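Local atomic coordinates of protein BONZAI 1 (Arabidopsis thaliana, PDB entry 6KXT), a protein that negatively regulates cell death and defence responses in the plant and binds phospholipids in a calcium-dependent manner. Residues 12-17 and 138-143; 34-39 and 81-86; 94-99 and 120-125. All blocks are in the same frame, centred on the assembly; numbering follows the deposited sequence. Where two conformers were deposited one is given.

Interaction 1 (12-17 and 138-143)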
ATOM      1  N   ILE A  12      14.378   7.516 -10.247  1.00 16.77           N
ATOM      2  CA  ILE A  12      13.059   8.121  -9.930  0.70 15.78           C
ATOM      3  C   ILE A  12      12.639   7.790  -8.485  1.00 18.39           C
ATOM      4  O   ILE A  12      12.652   6.618  -8.064  1.00 17.25           O
ATOM      5  CB  ILE A  12      11.981   7.724 -10.946  0.70 16.19           C
ATOM      6  CG1 ILE A  12      12.237   8.386 -12.298  0.70 17.51           C
ATOM      7  CG2 ILE A  12      10.612   8.090 -10.385  0.70 16.26           C
ATOM      8  CD1 ILE A  12      11.338   7.896 -13.402  0.70 15.81           C
ATOM      9  N   SER A  13      12.284   8.853  -7.758  1.00 15.85           N
ATOM     10  CA  SER A  13      11.670   8.774  -6.414  1.00 16.51           C
ATOM     11  C   SER A  13      10.186   9.071  -6.595  1.00 16.26           C
ATOM     12  O   SER A  13       9.831  10.080  -7.215  1.00 16.57           O
ATOM     13  CB  SER A  13      12.287   9.728  -5.458  1.00 19.60           C
ATOM     14  OG  SER A  13      11.686   9.689  -4.189  1.00 22.53           O
ATOM     15  N   THR A  14       9.326   8.169  -6.094  1.00 15.82           N
ATOM     16  CA  THR A  14       7.870   8.312  -6.235  1.00 16.45           C
ATOM     17  C   THR A  14       7.274   8.741  -4.885  1.00 15.66           C
ATOM     18  O   THR A  14       7.465   8.012  -3.882  1.00 17.97           O
ATOM     19  CB  THR A  14       7.252   7.019  -6.761  1.00 16.86           C
ATOM     20  OG1 THR A  14       7.898   6.677  -7.989  1.00 16.17           O
ATOM     21  CG2 THR A  14       5.774   7.167  -7.019  1.00 19.76           C
ATOM     22  N   GLU A  15       6.550   9.841  -4.876  1.00 14.33           N
ATOM     23  CA  GLU A  15       5.824  10.314  -3.683  1.00 15.48           C
ATOM     24  C   GLU A  15       4.359   9.905  -3.858  1.00 14.41           C
ATOM     25  O   GLU A  15       3.729  10.260  -4.882  1.00 14.84           O
ATOM     26  CB  GLU A  15       5.981  11.830  -3.596  1.00 17.58           C
ATOM     27  CG  GLU A  15       5.199  12.382  -2.420  1.00 22.23           C
ATOM     28  CD  GLU A  15       5.325  13.883  -2.227  1.00 33.77           C
ATOM     29  OE1 GLU A  15       6.120  14.501  -2.957  1.00 33.98           O
ATOM     30  OE2 GLU A  15       4.655  14.410  -1.343  1.00 26.27           O
ATOM     31  N   ILE A  16       3.790   9.234  -2.866  1.00 14.18           N
ATOM     32  CA  ILE A  16       2.416   8.685  -2.940  1.00 14.87           C
ATOM     33  C   ILE A  16       1.645   9.043  -1.694  1.00 14.72           C
ATOM     34  O   ILE A  16       2.142   8.843  -0.568  1.00 15.00           O
ATOM     35  CB  ILE A  16       2.410   7.151  -3.135  1.00 14.80           C
ATOM     36  CG1 ILE A  16       3.305   6.747  -4.311  1.00 15.43           C
ATOM     37  CG2 ILE A  16       0.951   6.684  -3.286  1.00 15.89           C
ATOM     38  CD1 ILE A  16       3.250   5.272  -4.685  1.00 19.28           C
ATOM     39  N   VAL A  17       0.456   9.591  -1.867  1.00 13.40           N
ATOM     40  CA  VAL A  17      -0.524   9.782  -0.762  1.00 14.28           C
ATOM     41  C   VAL A  17      -1.582   8.698  -0.973  1.00 12.42           C
ATOM     42  O   VAL A  17      -2.292   8.698  -2.009  1.00 13.14           O
ATOM     43  CB  VAL A  17      -1.135  11.189  -0.716  1.00 14.42           C
ATOM     44  CG1 VAL A  17      -2.301  11.226   0.273  1.00 14.70           C
ATOM     45  CG2 VAL A  17      -0.084  12.240  -0.380  1.00 15.89           C
ATOM     46  N   ASP A 138      -4.255   9.121  -3.901  1.00 13.51           N
ATOM     47  CA  ASP A 138      -4.689  10.544  -3.970  1.00 16.01           C
ATOM     48  C   ASP A 138      -3.631  11.363  -4.682  1.00 16.40           C
ATOM     49  O   ASP A 138      -3.942  12.381  -5.286  1.00 18.00           O
ATOM     50  CB  ASP A 138      -4.910  11.148  -2.583  1.00 17.94           C
ATOM     51  CG  ASP A 138      -6.294  10.946  -1.997  1.00 27.64           C
ATOM     52  OD1 ASP A 138      -7.110  10.216  -2.621  1.00 27.20           O
ATOM     53  OD2 ASP A 138      -6.519  11.539  -0.912  1.00 29.41           O
ATOM     54  N   LYS A 139      -2.362  11.003  -4.527  1.00 14.73           N
ATOM     55  CA  LYS A 139      -1.250  11.729  -5.175  0.60 14.85           C
ATOM     56  C   LYS A 139      -0.198  10.718  -5.609  1.00 15.50           C
ATOM     57  O   LYS A 139       0.060   9.728  -4.883  1.00 15.56           O
ATOM     58  CB  LYS A 139      -0.581  12.708  -4.217  0.60 15.89           C
ATOM     59  CG  LYS A 139       0.613  13.453  -4.787  0.60 19.27           C
ATOM     60  CD  LYS A 139       1.218  14.413  -3.814  0.60 18.12           C
ATOM     61  CE  LYS A 139       2.122  15.434  -4.485  0.60 24.90           C
ATOM     62  NZ  LYS A 139       2.615  16.413  -3.502  0.60 35.56           N
ATOM     63  N   PHE A 140       0.417  10.961  -6.761  1.00 15.51           N
ATOM     64  CA  PHE A 140       1.463  10.096  -7.343  1.00 14.35           C
ATOM     65  C   PHE A 140       2.394  11.035  -8.127  1.00 17.61           C
ATOM     66  O   PHE A 140       1.949  11.506  -9.196  1.00 18.98           O
ATOM     67  CB  PHE A 140       0.904   9.016  -8.251  1.00 14.25           C
ATOM     68  CG  PHE A 140       1.914   7.987  -8.696  1.00 14.07           C
ATOM     69  CD1 PHE A 140       2.800   8.268  -9.731  1.00 15.75           C
ATOM     70  CD2 PHE A 140       1.964   6.720  -8.134  1.00 14.98           C
ATOM     71  CE1 PHE A 140       3.716   7.299 -10.143  1.00 15.86           C
ATOM     72  CE2 PHE A 140       2.875   5.764  -8.570  1.00 15.27           C
ATOM     73  CZ  PHE A 140       3.773   6.086  -9.560  1.00 16.24           C
ATOM     74  N   THR A 141       3.568  11.296  -7.600  1.00 15.23           N
ATOM     75  CA  THR A 141       4.501  12.276  -8.192  1.00 15.68           C
ATOM     76  C   THR A 141       5.882  11.651  -8.268  1.00 15.26           C
ATOM     77  O   THR A 141       6.399  11.185  -7.265  1.00 19.56           O
ATOM     78  CB  THR A 141       4.525  13.592  -7.410  1.00 21.31           C
ATOM     79  OG1 THR A 141       3.193  14.111  -7.322  1.00 25.60           O
ATOM     80  CG2 THR A 141       5.422  14.605  -8.081  1.00 23.67           C
ATOM     81  N   GLU A 142       6.495  11.764  -9.434  1.00 17.52           N
ATOM     82  CA  GLU A 142       7.866  11.291  -9.733  1.00 17.70           C
ATOM     83  C   GLU A 142       8.832  12.464  -9.832  1.00 16.46           C
ATOM     84  O   GLU A 142       8.477  13.499 -10.414  1.00 18.05           O
ATOM     85  CB  GLU A 142       7.886  10.546 -11.042  1.00 17.85           C
ATOM     86  CG  GLU A 142       7.157   9.223 -10.976  1.00 16.53           C
ATOM     87  CD  GLU A 142       7.129   8.485 -12.299  1.00 20.01           C
ATOM     88  OE1 GLU A 142       7.084   9.156 -13.346  1.00 28.68           O
ATOM     89  OE2 GLU A 142       7.066   7.260 -12.310  1.00 18.44           O
ATOM     90  N   THR A 143       9.982  12.299  -9.218  1.00 15.81           N
ATOM     91  CA  THR A 143      11.092  13.281  -9.268  0.60 17.42           C
ATOM     92  C   THR A 143      12.412  12.539  -9.448  1.00 19.17           C
ATOM     93  O   THR A 143      12.555  11.388  -8.986  1.00 19.63           O
ATOM     94  CB  THR A 143      11.177  14.152  -8.005  0.60 20.67           C
ATOM     95  OG1 THR A 143      12.170  15.161  -8.232  0.60 23.69           O
ATOM     96  CG2 THR A 143      11.508  13.387  -6.743  0.60 30.32           C
TER
HETATM   97  O   HOH W   1       7.232   5.409 -10.365  1.00 16.10           O
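The carbonyl oxygen of V17 takes two backbone donors, D138 N at 2.8 Å and, more weakly, K139 N at 3.4 Å. D138 and K139 both face V17 in a classic beta bulge within the antiparallel pairing of strands 13-21 and 133-143, in one of the two sheets of this C2 beta sandwich, the C2B domain of the copine. At the bulge, D138 OD1 forms a salt bridge with R19. Past it the ladder is regular, and E15 N binds T141 O at 2.7 Å in an almost straight bond (175° at the hydrogen). On the face bearing T14 and I16, T14 CG2 sits over one face of the F140 ring, nearest CZ and 3.6 Å from the F140 centroid, as a CH-pi contact 20° off the ring normal. I16 CD1 reaches CE2 of F140 obliquely at 3.9 Å, while L104 and L107 of helix 104-113 touch I16. The other face carries the extended chains of E15 and K139; their long salt bridge, E15 OE2 to K139 NZ 3.6 Å, holds for one of two K139 conformers and is tentative. One water donates to T14 OG1 at 2.8 Å and to E142 OE2 at 2.7 Å, an oxygen that also forms a salt bridge with K77.

Interaction 2 (34-39 and 81-86)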
ATOM      1  N   PRO A  34      -5.559   2.271  11.752  1.00 15.49           N
ATOM      2  CA  PRO A  34      -4.874   1.734  10.604  1.00 13.72           C
ATOM      3  C   PRO A  34      -3.567   2.443  10.223  1.00 14.16           C
ATOM      4  O   PRO A  34      -3.383   3.614  10.441  1.00 15.24           O
ATOM      5  CB  PRO A  34      -5.884   1.958   9.473  1.00 13.71           C
ATOM      6  CG  PRO A  34      -6.611   3.198   9.885  1.00 15.17           C
ATOM      7  CD  PRO A  34      -6.712   3.079  11.394  1.00 16.61           C
ATOM      8  N   PHE A  35      -2.710   1.629   9.654  1.00 13.58           N
ATOM      9  CA  PHE A  35      -1.486   2.036   8.958  1.00 12.99           C
ATOM     10  C   PHE A  35      -1.291   1.101   7.773  1.00 12.06           C
ATOM     11  O   PHE A  35      -1.919   0.010   7.668  1.00 14.10           O
ATOM     12  CB  PHE A  35      -0.289   1.996   9.932  1.00 14.40           C
ATOM     13  CG  PHE A  35       0.170   0.658  10.435  1.00 17.07           C
ATOM     14  CD1 PHE A  35      -0.542  -0.015  11.411  1.00 17.26           C
ATOM     15  CD2 PHE A  35       1.295   0.034   9.913  1.00 18.72           C
ATOM     16  CE1 PHE A  35      -0.136  -1.251  11.877  1.00 17.69           C
ATOM     17  CE2 PHE A  35       1.737  -1.190  10.415  1.00 20.72           C
ATOM     18  CZ  PHE A  35       1.009  -1.835  11.382  1.00 18.21           C
ATOM     19  N   LEU A  36      -0.464   1.601   6.836  1.00 12.87           N
ATOM     20  CA  LEU A  36      -0.110   0.806   5.634  0.60 14.20           C
ATOM     21  C   LEU A  36       1.362   0.412   5.685  1.00 16.02           C
ATOM     22  O   LEU A  36       2.210   1.204   6.158  1.00 16.98           O
ATOM     23  CB  LEU A  36      -0.316   1.561   4.312  0.60 13.81           C
ATOM     24  CG  LEU A  36      -1.693   2.118   4.041  0.60 12.84           C
ATOM     25  CD1 LEU A  36      -1.702   2.832   2.689  0.60 15.37           C
ATOM     26  CD2 LEU A  36      -2.715   1.022   4.078  0.60 15.72           C
ATOM     27  N   VAL A  37       1.661  -0.759   5.188  1.00 14.36           N
ATOM     28  CA  VAL A  37       3.048  -1.228   4.974  1.00 14.48           C
ATOM     29  C   VAL A  37       3.147  -1.609   3.499  1.00 15.80           C
ATOM     30  O   VAL A  37       2.315  -2.349   2.969  1.00 14.30           O
ATOM     31  CB  VAL A  37       3.369  -2.431   5.873  1.00 17.53           C
ATOM     32  CG1 VAL A  37       4.751  -2.952   5.555  1.00 16.89           C
ATOM     33  CG2 VAL A  37       3.193  -2.042   7.343  1.00 18.72           C
ATOM     34  N   VAL A  38       4.170  -1.078   2.831  1.00 14.69           N
ATOM     35  CA  VAL A  38       4.541  -1.477   1.453  1.00 13.80           C
ATOM     36  C   VAL A  38       5.719  -2.421   1.536  1.00 13.78           C
ATOM     37  O   VAL A  38       6.681  -2.088   2.252  1.00 14.39           O
ATOM     38  CB  VAL A  38       4.872  -0.251   0.610  1.00 14.91           C
ATOM     39  CG1 VAL A  38       5.205  -0.659  -0.798  1.00 16.03           C
ATOM     40  CG2 VAL A  38       3.704   0.714   0.576  1.00 16.83           C
ATOM     41  N   SER A  39       5.614  -3.566   0.898  1.00 13.69           N
ATOM     42  CA  SER A  39       6.675  -4.604   0.980  1.00 13.70           C
ATOM     43  C   SER A  39       7.056  -5.092  -0.410  1.00 13.50           C
ATOM     44  O   SER A  39       6.239  -5.319  -1.321  1.00 14.53           O
ATOM     45  CB  SER A  39       6.250  -5.776   1.860  1.00 14.95           C
ATOM     46  OG  SER A  39       5.840  -5.297   3.104  1.00 16.44           O
ATOM     47  N   VAL A  81       4.338  -4.911  -5.853  1.00 16.83           N
ATOM     48  CA  VAL A  81       4.653  -4.883  -4.412  1.00 13.28           C
ATOM     49  C   VAL A  81       3.362  -5.234  -3.661  1.00 14.65           C
ATOM     50  O   VAL A  81       2.288  -5.274  -4.246  1.00 14.95           O
ATOM     51  CB  VAL A  81       5.219  -3.546  -3.918  1.00 15.85           C
ATOM     52  CG1 VAL A  81       6.508  -3.211  -4.662  1.00 16.27           C
ATOM     53  CG2 VAL A  81       4.221  -2.406  -4.064  1.00 17.22           C
ATOM     54  N   ILE A  82       3.501  -5.586  -2.406  1.00 16.13           N
ATOM     55  CA  ILE A  82       2.355  -5.822  -1.506  1.00 14.02           C
ATOM     56  C   ILE A  82       2.096  -4.563  -0.729  1.00 14.40           C
ATOM     57  O   ILE A  82       3.035  -3.935  -0.192  1.00 15.46           O
ATOM     58  CB  ILE A  82       2.594  -6.986  -0.536  1.00 17.25           C
ATOM     59  CG1 ILE A  82       2.974  -8.258  -1.276  1.00 25.51           C
ATOM     60  CG2 ILE A  82       1.356  -7.152   0.291  1.00 21.78           C
ATOM     61  CD1 ILE A  82       1.960  -8.651  -2.203  1.00 21.60           C
ATOM     62  N   ILE A  83       0.811  -4.203  -0.606  1.00 14.91           N
ATOM     63  CA  ILE A  83       0.382  -3.047   0.232  1.00 12.92           C
ATOM     64  C   ILE A  83      -0.645  -3.600   1.177  1.00 13.79           C
ATOM     65  O   ILE A  83      -1.658  -4.106   0.721  1.00 14.32           O
ATOM     66  CB  ILE A  83      -0.152  -1.869  -0.593  1.00 14.85           C
ATOM     67  CG1 ILE A  83       0.878  -1.455  -1.644  1.00 15.57           C
ATOM     68  CG2 ILE A  83      -0.492  -0.709   0.325  1.00 16.86           C
ATOM     69  CD1 ILE A  83       0.287  -0.748  -2.846  1.00 23.54           C
ATOM     70  N   GLU A  84      -0.349  -3.614   2.463  1.00 13.34           N
ATOM     71  CA  GLU A  84      -1.299  -4.158   3.449  1.00 13.27           C
ATOM     72  C   GLU A  84      -1.674  -3.078   4.435  1.00 14.39           C
ATOM     73  O   GLU A  84      -0.817  -2.336   4.956  1.00 14.57           O
ATOM     74  CB  GLU A  84      -0.696  -5.331   4.213  1.00 17.51           C
ATOM     75  CG  GLU A  84      -0.351  -6.457   3.305  1.00 16.40           C
ATOM     76  CD  GLU A  84      -0.464  -7.818   3.954  1.00 16.12           C
ATOM     77  OE1 GLU A  84       0.357  -8.111   4.867  1.00 19.38           O
ATOM     78  OE2 GLU A  84      -1.329  -8.580   3.449  1.00 16.83           O
ATOM     79  N   CYS A  85      -2.968  -3.009   4.721  1.00 13.32           N
ATOM     80  CA  CYS A  85      -3.511  -2.153   5.785  1.00 12.97           C
ATOM     81  C   CYS A  85      -3.677  -3.043   7.043  1.00 13.75           C
ATOM     82  O   CYS A  85      -4.237  -4.129   6.932  1.00 14.41           O
ATOM     83  CB  CYS A  85      -4.820  -1.548   5.317  1.00 13.43           C
ATOM     84  SG  CYS A  85      -5.505  -0.408   6.548  1.00 15.80           S
ATOM     85  N   SER A  86      -3.122  -2.583   8.158  1.00 13.32           N
ATOM     86  CA  SER A  86      -3.185  -3.282   9.464  1.00 16.35           C
ATOM     87  C   SER A  86      -3.675  -2.341  10.543  1.00 14.78           C
ATOM     88  O   SER A  86      -3.538  -1.096  10.462  1.00 16.42           O
ATOM     89  CB  SER A  86      -1.864  -3.858   9.865  1.00 21.26           C
ATOM     90  OG  SER A  86      -1.440  -4.830   8.925  1.00 21.24           O
TER
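P34 CB approaches C85 SG to 3.8 Å on the buried face of an antiparallel ladder between strands 34-40 and 81-87, the two inner strands of the four-stranded sheet in this C2 sandwich. In the conformer given, L36 CD2 lies 3.5 Å from C85 CB. Further along this face the V38 and I83 side chains run alongside each other, V38 CG2 to I83 CG1 4.2 Å, and V38 CG1 touches V81 CG2 at 3.8 Å. L36 and I83 both reach L135 of strand 133-143 in the facing sheet, so this layer belongs to the interior of the sandwich. The opposite face is looser in its middle. V37 and E84 form a hydrogen-bonded pair, V37 N to E84 O 2.9 Å, but their partly exposed side chains make no close contact with each other; V37 leans on P49 and K52, E84 on L96 and K99. At one end of this face the buried F35 ring brings CD1 to 3.3 Å from S86 O, which approaches obliquely, and CE1 to 3.7 Å from S86 CB. The ring also meets H94 edge-to-face. An alanine here would probably leave S86 CB and the H94 ring without their aromatic neighbour and open a gap at this end. Six N-H...O=C bonds hold the pairing, largely independent of side-chain identity, with apolar contacts packing its inner face.

Interaction 3 (94-99 and 120-125)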
ATOM      1  N   HIS A  94      -0.342  -6.847  15.339  1.00 29.36           N
ATOM      2  CA  HIS A  94      -1.213  -5.999  14.502  1.00 23.95           C
ATOM      3  C   HIS A  94      -2.081  -6.883  13.627  1.00 29.85           C
ATOM      4  O   HIS A  94      -1.542  -7.740  12.903  1.00 37.97           O
ATOM      5  CB  HIS A  94      -0.346  -5.046  13.699  1.00 23.42           C
ATOM      6  CG  HIS A  94       0.660  -4.355  14.561  1.00 22.91           C
ATOM      7  ND1 HIS A  94       0.287  -3.728  15.740  1.00 24.32           N
ATOM      8  CD2 HIS A  94       1.990  -4.132  14.420  1.00 23.69           C
ATOM      9  CE1 HIS A  94       1.342  -3.189  16.313  1.00 26.41           C
ATOM     10  NE2 HIS A  94       2.387  -3.377  15.508  1.00 24.41           N
ATOM     11  N   SER A  95      -3.368  -6.575  13.565  1.00 21.36           N
ATOM     12  CA  SER A  95      -4.282  -7.445  12.790  0.60 19.67           C
ATOM     13  C   SER A  95      -4.451  -6.942  11.365  1.00 18.36           C
ATOM     14  O   SER A  95      -4.429  -5.729  11.129  1.00 20.53           O
ATOM     15  CB  SER A  95      -5.589  -7.629  13.436  0.60 20.66           C
ATOM     16  OG  SER A  95      -6.185  -6.386  13.740  0.60 26.05           O
ATOM     17  N   LEU A  96      -4.547  -7.887  10.457  1.00 17.07           N
ATOM     18  CA  LEU A  96      -4.709  -7.583   9.020  1.00 16.15           C
ATOM     19  C   LEU A  96      -6.101  -7.040   8.738  1.00 15.22           C
ATOM     20  O   LEU A  96      -7.110  -7.703   9.082  1.00 18.42           O
ATOM     21  CB  LEU A  96      -4.450  -8.845   8.210  1.00 17.01           C
ATOM     22  CG  LEU A  96      -4.456  -8.665   6.696  1.00 17.26           C
ATOM     23  CD1 LEU A  96      -3.408  -7.666   6.242  1.00 17.92           C
ATOM     24  CD2 LEU A  96      -4.245 -10.018   6.044  1.00 19.85           C
ATOM     25  N   ILE A  97      -6.139  -5.874   8.111  1.00 14.51           N
ATOM     26  CA  ILE A  97      -7.388  -5.273   7.592  1.00 14.78           C
ATOM     27  C   ILE A  97      -7.563  -5.641   6.121  1.00 13.90           C
ATOM     28  O   ILE A  97      -8.687  -5.992   5.752  1.00 15.57           O
ATOM     29  CB  ILE A  97      -7.392  -3.759   7.863  1.00 14.55           C
ATOM     30  CG1 ILE A  97      -7.358  -3.398   9.375  1.00 14.94           C
ATOM     31  CG2 ILE A  97      -8.546  -3.118   7.110  1.00 14.09           C
ATOM     32  CD1 ILE A  97      -7.083  -1.927   9.658  1.00 15.68           C
ATOM     33  N   GLY A  98      -6.513  -5.587   5.301  1.00 14.35           N
ATOM     34  CA  GLY A  98      -6.690  -5.909   3.874  1.00 14.46           C
ATOM     35  C   GLY A  98      -5.372  -5.828   3.130  1.00 13.41           C
ATOM     36  O   GLY A  98      -4.450  -5.178   3.614  1.00 13.51           O
ATOM     37  N   LYS A  99      -5.327  -6.521   1.995  1.00 13.13           N
ATOM     38  CA  LYS A  99      -4.136  -6.631   1.145  1.00 14.22           C
ATOM     39  C   LYS A  99      -4.494  -6.212  -0.274  1.00 11.93           C
ATOM     40  O   LYS A  99      -5.576  -6.528  -0.818  1.00 14.13           O
ATOM     41  CB  LYS A  99      -3.749  -8.121   1.117  1.00 18.81           C
ATOM     42  CG  LYS A  99      -2.544  -8.462   0.301  1.00 19.37           C
ATOM     43  CD  LYS A  99      -2.222  -9.937   0.437  1.00 18.34           C
ATOM     44  CE  LYS A  99      -0.871 -10.168  -0.200  1.00 23.38           C
ATOM     45  NZ  LYS A  99      -0.568 -11.600  -0.242  1.00 20.12           N
ATOM     46  N   SER A 120      -8.385  -7.237  -0.307  1.00 16.02           N
ATOM     47  CA  SER A 120      -8.793  -8.642  -0.085  0.70 15.56           C
ATOM     48  C   SER A 120      -8.040  -9.272   1.058  1.00 16.45           C
ATOM     49  O   SER A 120      -7.136  -8.663   1.645  1.00 16.39           O
ATOM     50  CB  SER A 120      -8.651  -9.467  -1.318  0.70 18.23           C
ATOM     51  OG  SER A 120      -7.281  -9.657  -1.608  0.70 22.69           O
ATOM     52  N   LEU A 121      -8.579 -10.417   1.488  1.00 15.66           N
ATOM     53  CA  LEU A 121      -7.948 -11.193   2.592  1.00 16.90           C
ATOM     54  C   LEU A 121      -7.610 -12.561   2.040  1.00 18.28           C
ATOM     55  O   LEU A 121      -8.477 -13.194   1.430  1.00 18.88           O
ATOM     56  CB  LEU A 121      -8.908 -11.348   3.763  1.00 18.47           C
ATOM     57  CG  LEU A 121      -9.115 -10.061   4.539  1.00 19.13           C
ATOM     58  CD1 LEU A 121     -10.242 -10.250   5.560  1.00 21.24           C
ATOM     59  CD2 LEU A 121      -7.840  -9.567   5.223  1.00 20.63           C
ATOM     60  N   PRO A 122      -6.369 -13.030   2.231  1.00 17.89           N
ATOM     61  CA  PRO A 122      -6.031 -14.410   1.902  1.00 19.60           C
ATOM     62  C   PRO A 122      -6.856 -15.390   2.756  1.00 18.90           C
ATOM     63  O   PRO A 122      -7.140 -15.080   3.875  1.00 22.78           O
ATOM     64  CB  PRO A 122      -4.544 -14.480   2.276  1.00 25.30           C
ATOM     65  CG  PRO A 122      -4.056 -13.052   2.283  1.00 22.40           C
ATOM     66  CD  PRO A 122      -5.234 -12.284   2.795  1.00 17.85           C
ATOM     67  N   THR A 123      -7.353 -16.470   2.152  1.00 23.14           N
ATOM     68  CA  THR A 123      -8.311 -17.397   2.818  1.00 19.41           C
ATOM     69  C   THR A 123      -7.759 -18.815   2.924  1.00 24.78           C
ATOM     70  O   THR A 123      -6.866 -19.197   2.126  1.00 23.51           O
ATOM     71  CB  THR A 123      -9.616 -17.443   2.034  1.00 23.03           C
ATOM     72  OG1 THR A 123      -9.325 -17.929   0.727  1.00 26.63           O
ATOM     73  CG2 THR A 123     -10.234 -16.077   1.963  1.00 22.41           C
ATOM     74  N   GLY A 124      -8.371 -19.582   3.840  1.00 23.35           N
ATOM     75  CA  GLY A 124      -7.998 -21.002   4.026  1.00 25.49           C
ATOM     76  C   GLY A 124      -8.887 -21.943   3.248  1.00 39.25           C
ATOM     77  O   GLY A 124      -8.790 -23.154   3.473  1.00 42.39           O
ATOM     78  N   ALA A 125      -9.764 -21.407   2.400  1.00 39.54           N
ATOM     79  CA  ALA A 125     -10.655 -22.181   1.501  1.00 51.96           C
ATOM     80  C   ALA A 125     -11.076 -21.262   0.353  1.00 48.20           C
ATOM     81  O   ALA A 125     -11.515 -20.133   0.663  1.00 41.63           O
ATOM     82  CB  ALA A 125     -11.854 -22.692   2.271  1.00 50.29           C
TER
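A single antiparallel bridge joins the two sheets of the C2 sandwich, between strand 95-102, the outer strand of the four-stranded sheet, and the end of strand 117-121 from the five-stranded sheet. K99 and S120 form the bridge as a hydrogen-bonded pair: K99 N gives to S120 O at 2.8 Å, and S120 N returns the bond to K99 O at 2.9 Å. G98 CA adds a CA-H...O contact to S120 O at 3.6 Å. Beside the bridge the contact turns apolar. L96 has CG anti to its backbone N (chi1 -175°), which sets that carbon 3.8 Å from L121 CD2. The two leucine side chains overlap while running in opposing senses, and L96 CD2 meets L121 CD2 at 3.7 Å. The same L121 methyl rests 3.7 Å from the carbonyl oxygen of I97. L96 and P122 meet tip to tip, L96 CD2 to P122 CD 4.1 Å. The extended chain of K99 crosses P122 at about a right angle, with K99 CD 4.1 Å from P122 CG. On the far side of strand 95-102, I97 and G98 both face C85 in a classic beta bulge, which binds it to strand 81-87. L121 in turn pairs with K129 and packs on L131 of strand 129-131. The edge strand 95-102 thus meets strand 117-121, which lies between strands 133-143 and 129-131, and helix 104-113 lies in the connection between the two bridged strands.

How the interactions relate
From the N terminus, strand 13-21 supplies the first half of interaction 1, whose second half, 138-143, comes almost at the C terminus; that contact closes a loop holding 120 residues, and interactions 2 and 3 both lie within it. Interaction 2 pairs 34-39 with 81-86, enclosing 41 residues, and is complete before interaction 3 begins at 94-99, which closes a 20-residue loop containing helix 104-113 when it reaches 120-125. None of the loops cross. Interaction 1 belongs to the five-stranded sheet, interaction 2 to the four-stranded one, and interaction 3 links the two. Interactions 2 and 3 touch through neighbouring strands 81-87 and 95-102, whereas interactions 1 and 3 have centres about 27 Å apart.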